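Local coordinates for protein putative dihydrodipicolinate synthase (PDB 2PCQ) that belongs to the dihydrodipicolinate synthase family and folds as a closed parallel beta/alpha TIM barrel, four chains making up the assembly, at residues Q243-R246 / P251-Y254. Sequence-based numbering, arbitrary orientation.
Sequences QALR and PAGY. With GOL (glycerol), chain D.
A glycerol molecule, probably from the crystallisation liquor, bridges Arg-246 and Tyr-254 through a single hydroxyl: O2 of the glycerol lies 2.9 Å from Arg-246 NE and 2.6 Å from Tyr-254 OH, hydrogen-bonded to both. A second hydroxyl, O1, sits at the guanidinium edge, in its plane, and takes a fairly straight bond from Arg-246 NH2 (163°). Between these two residues the protein makes its own contact. The CE1 edge of the Tyr-254 ring comes over one face of the guanidinium, near its rim, the planes 27° apart and CE1 3.2 Å from Arg-246 NE; CA of Gln-243, three residues back on the helix, sits against the opposite face near its rim. A bend at chi3 (-56°) turns the guanidinium toward the CE1 edge of the ring while CD stays over the ring face, 4.0 Å from its centroid, as a CH-pi contact. From the same guanidinium NH1 reaches the backbone, donating to Gly-253 O at 2.7 Å; the bond is bent, and the oxygen is tilted out of the guanidinium plane. Gly-253 has a positive phi, a turn of the chain that suits glycine. Closer to the helix, Leu-245 CB meets Ala-252 CB at 3.4 Å, tight for two carbons, and the leucine continues onto Pro-7 and Leu-199. The contact joins the loop that follows helix 216-247 to the helix's last turn, on the periphery of the TIM-barrel subunit. Ala-261 O takes a further bond from Arg-246 NH2, and Glu-262 binds the same glycerol. With NH1 and NH2 bonded to the Gly-253 and Ala-261 carbonyls and an atom against each face, the guanidinium probably has little freedom to rotate; the glycerol holds it further in this crystal, and its positive charge probably polarises the Gly-253 carbonyl.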
ATOM      1  N   GLN A 243      -6.662 -18.261  23.185  1.00 16.88           N
ATOM      2  CA  GLN A 243      -7.595 -17.975  24.264  1.00 18.79           C
ATOM      3  C   GLN A 243      -8.874 -18.793  24.085  1.00 18.49           C
ATOM      4  O   GLN A 243      -9.462 -19.263  25.060  1.00 19.19           O
ATOM      5  CB  GLN A 243      -7.920 -16.481  24.315  1.00 19.05           C
ATOM      6  CG  GLN A 243      -8.958 -16.120  25.376  1.00 19.96           C
ATOM      7  CD  GLN A 243      -9.054 -14.627  25.617  1.00 22.79           C
ATOM      8  OE1 GLN A 243      -8.855 -13.824  24.704  1.00 16.56           O
ATOM      9  NE2 GLN A 243      -9.373 -14.247  26.850  1.00 20.42           N
ATOM     10  N   ALA A 244      -9.293 -18.972  22.837  1.00 16.35           N
ATOM     11  CA  ALA A 244     -10.497 -19.744  22.534  1.00 17.53           C
ATOM     12  C   ALA A 244     -10.273 -21.212  22.883  1.00 19.35           C
ATOM     13  O   ALA A 244     -11.130 -21.858  23.488  1.00 18.93           O
ATOM     14  CB  ALA A 244     -10.851 -19.609  21.059  1.00 15.13           C
ATOM     15  N   LEU A 245      -9.120 -21.745  22.496  1.00 16.98           N
ATOM     16  CA  LEU A 245      -8.822 -23.135  22.796  1.00 19.39           C
ATOM     17  C   LEU A 245      -8.732 -23.349  24.304  1.00 19.36           C
ATOM     18  O   LEU A 245      -9.240 -24.345  24.812  1.00 22.51           O
ATOM     19  CB  LEU A 245      -7.524 -23.565  22.108  1.00 15.65           C
ATOM     20  CG  LEU A 245      -7.664 -23.765  20.596  1.00 17.78           C
ATOM     21  CD1 LEU A 245      -6.292 -23.864  19.951  1.00 18.80           C
ATOM     22  CD2 LEU A 245      -8.481 -25.021  20.324  1.00 16.11           C
ATOM     23  N   ARG A 246      -8.099 -22.420  25.021  1.00 16.68           N
ATOM     24  CA  ARG A 246      -7.996 -22.552  26.475  1.00 18.90           C
ATOM     25  C   ARG A 246      -9.400 -22.525  27.070  1.00 18.02           C
ATOM     26  O   ARG A 246      -9.718 -23.292  27.975  1.00 18.14           O
ATOM     27  CB  ARG A 246      -7.162 -21.419  27.091  1.00 16.97           C
ATOM     28  CG  ARG A 246      -5.675 -21.427  26.712  1.00 18.76           C
ATOM     29  CD  ARG A 246      -4.839 -20.615  27.707  1.00 16.29           C
ATOM     30  NE  ARG A 246      -5.304 -19.236  27.843  1.00 14.58           N
ATOM     31  CZ  ARG A 246      -5.079 -18.272  26.955  1.00 17.57           C
ATOM     32  NH1 ARG A 246      -4.383 -18.528  25.851  1.00 18.35           N
ATOM     33  NH2 ARG A 246      -5.554 -17.053  27.166  1.00 16.54           N
ATOM     34  N   PRO A 251      -5.200 -27.518  26.036  1.00 21.82           N
ATOM     35  CA  PRO A 251      -3.909 -26.937  26.426  1.00 21.66           C
ATOM     36  C   PRO A 251      -3.162 -26.159  25.334  1.00 22.46           C
ATOM     37  O   PRO A 251      -2.024 -26.490  25.002  1.00 21.40           O
ATOM     38  CB  PRO A 251      -3.127 -28.161  26.897  1.00 18.54           C
ATOM     39  CG  PRO A 251      -3.571 -29.205  25.928  1.00 17.54           C
ATOM     40  CD  PRO A 251      -5.083 -28.980  25.869  1.00 22.10           C
ATOM     41  N   ALA A 252      -3.791 -25.117  24.799  1.00 19.98           N
ATOM     42  CA  ALA A 252      -3.179 -24.310  23.747  1.00 18.20           C
ATOM     43  C   ALA A 252      -2.087 -23.377  24.261  1.00 19.85           C
ATOM     44  O   ALA A 252      -1.261 -22.892  23.489  1.00 20.08           O
ATOM     45  CB  ALA A 252      -4.249 -23.501  23.027  1.00 15.75           C
ATOM     46  N   GLY A 253      -2.077 -23.120  25.563  1.00 19.55           N
ATOM     47  CA  GLY A 253      -1.064 -22.239  26.111  1.00 18.67           C
ATOM     48  C   GLY A 253      -1.276 -20.776  25.743  1.00 20.63           C
ATOM     49  O   GLY A 253      -2.388 -20.363  25.402  1.00 19.26           O
ATOM     50  N   TYR A 254      -0.197 -19.998  25.796  1.00 14.77           N
ATOM     51  CA  TYR A 254      -0.255 -18.565  25.515  1.00 17.09           C
ATOM     52  C   TYR A 254       0.738 -18.127  24.450  1.00 17.57           C
ATOM     53  O   TYR A 254       1.731 -18.808  24.192  1.00 16.82           O
ATOM     54  CB  TYR A 254       0.047 -17.787  26.799  1.00 17.87           C
ATOM     55  CG  TYR A 254      -0.824 -18.188  27.961  1.00 20.66           C
ATOM     56  CD1 TYR A 254      -1.964 -17.460  28.288  1.00 19.16           C
ATOM     57  CD2 TYR A 254      -0.532 -19.330  28.708  1.00 21.00           C
ATOM     58  CE1 TYR A 254      -2.795 -17.858  29.329  1.00 25.25           C
ATOM     59  CE2 TYR A 254      -1.354 -19.739  29.746  1.00 23.18           C
ATOM     60  CZ  TYR A 254      -2.483 -19.001  30.052  1.00 24.97           C
ATOM     61  OH  TYR A 254      -3.301 -19.412  31.076  1.00 26.16           O
TER
HETATM   62  C1  GOL D 286      -7.449 -17.040  30.938  1.00 49.74           C
HETATM   63  O1  GOL D 286      -6.635 -16.335  30.048  1.00 44.92           O
HETATM   64  C2  GOL D 286      -6.710 -18.223  31.536  1.00 52.02           C
HETATM   65  O2  GOL D 286      -5.723 -18.680  30.651  1.00 51.25           O
HETATM   66  C3  GOL D 286      -6.117 -17.779  32.868  1.00 57.40           C
HETATM   67  O3  GOL D 286      -5.619 -18.869  33.604  1.00 60.45           O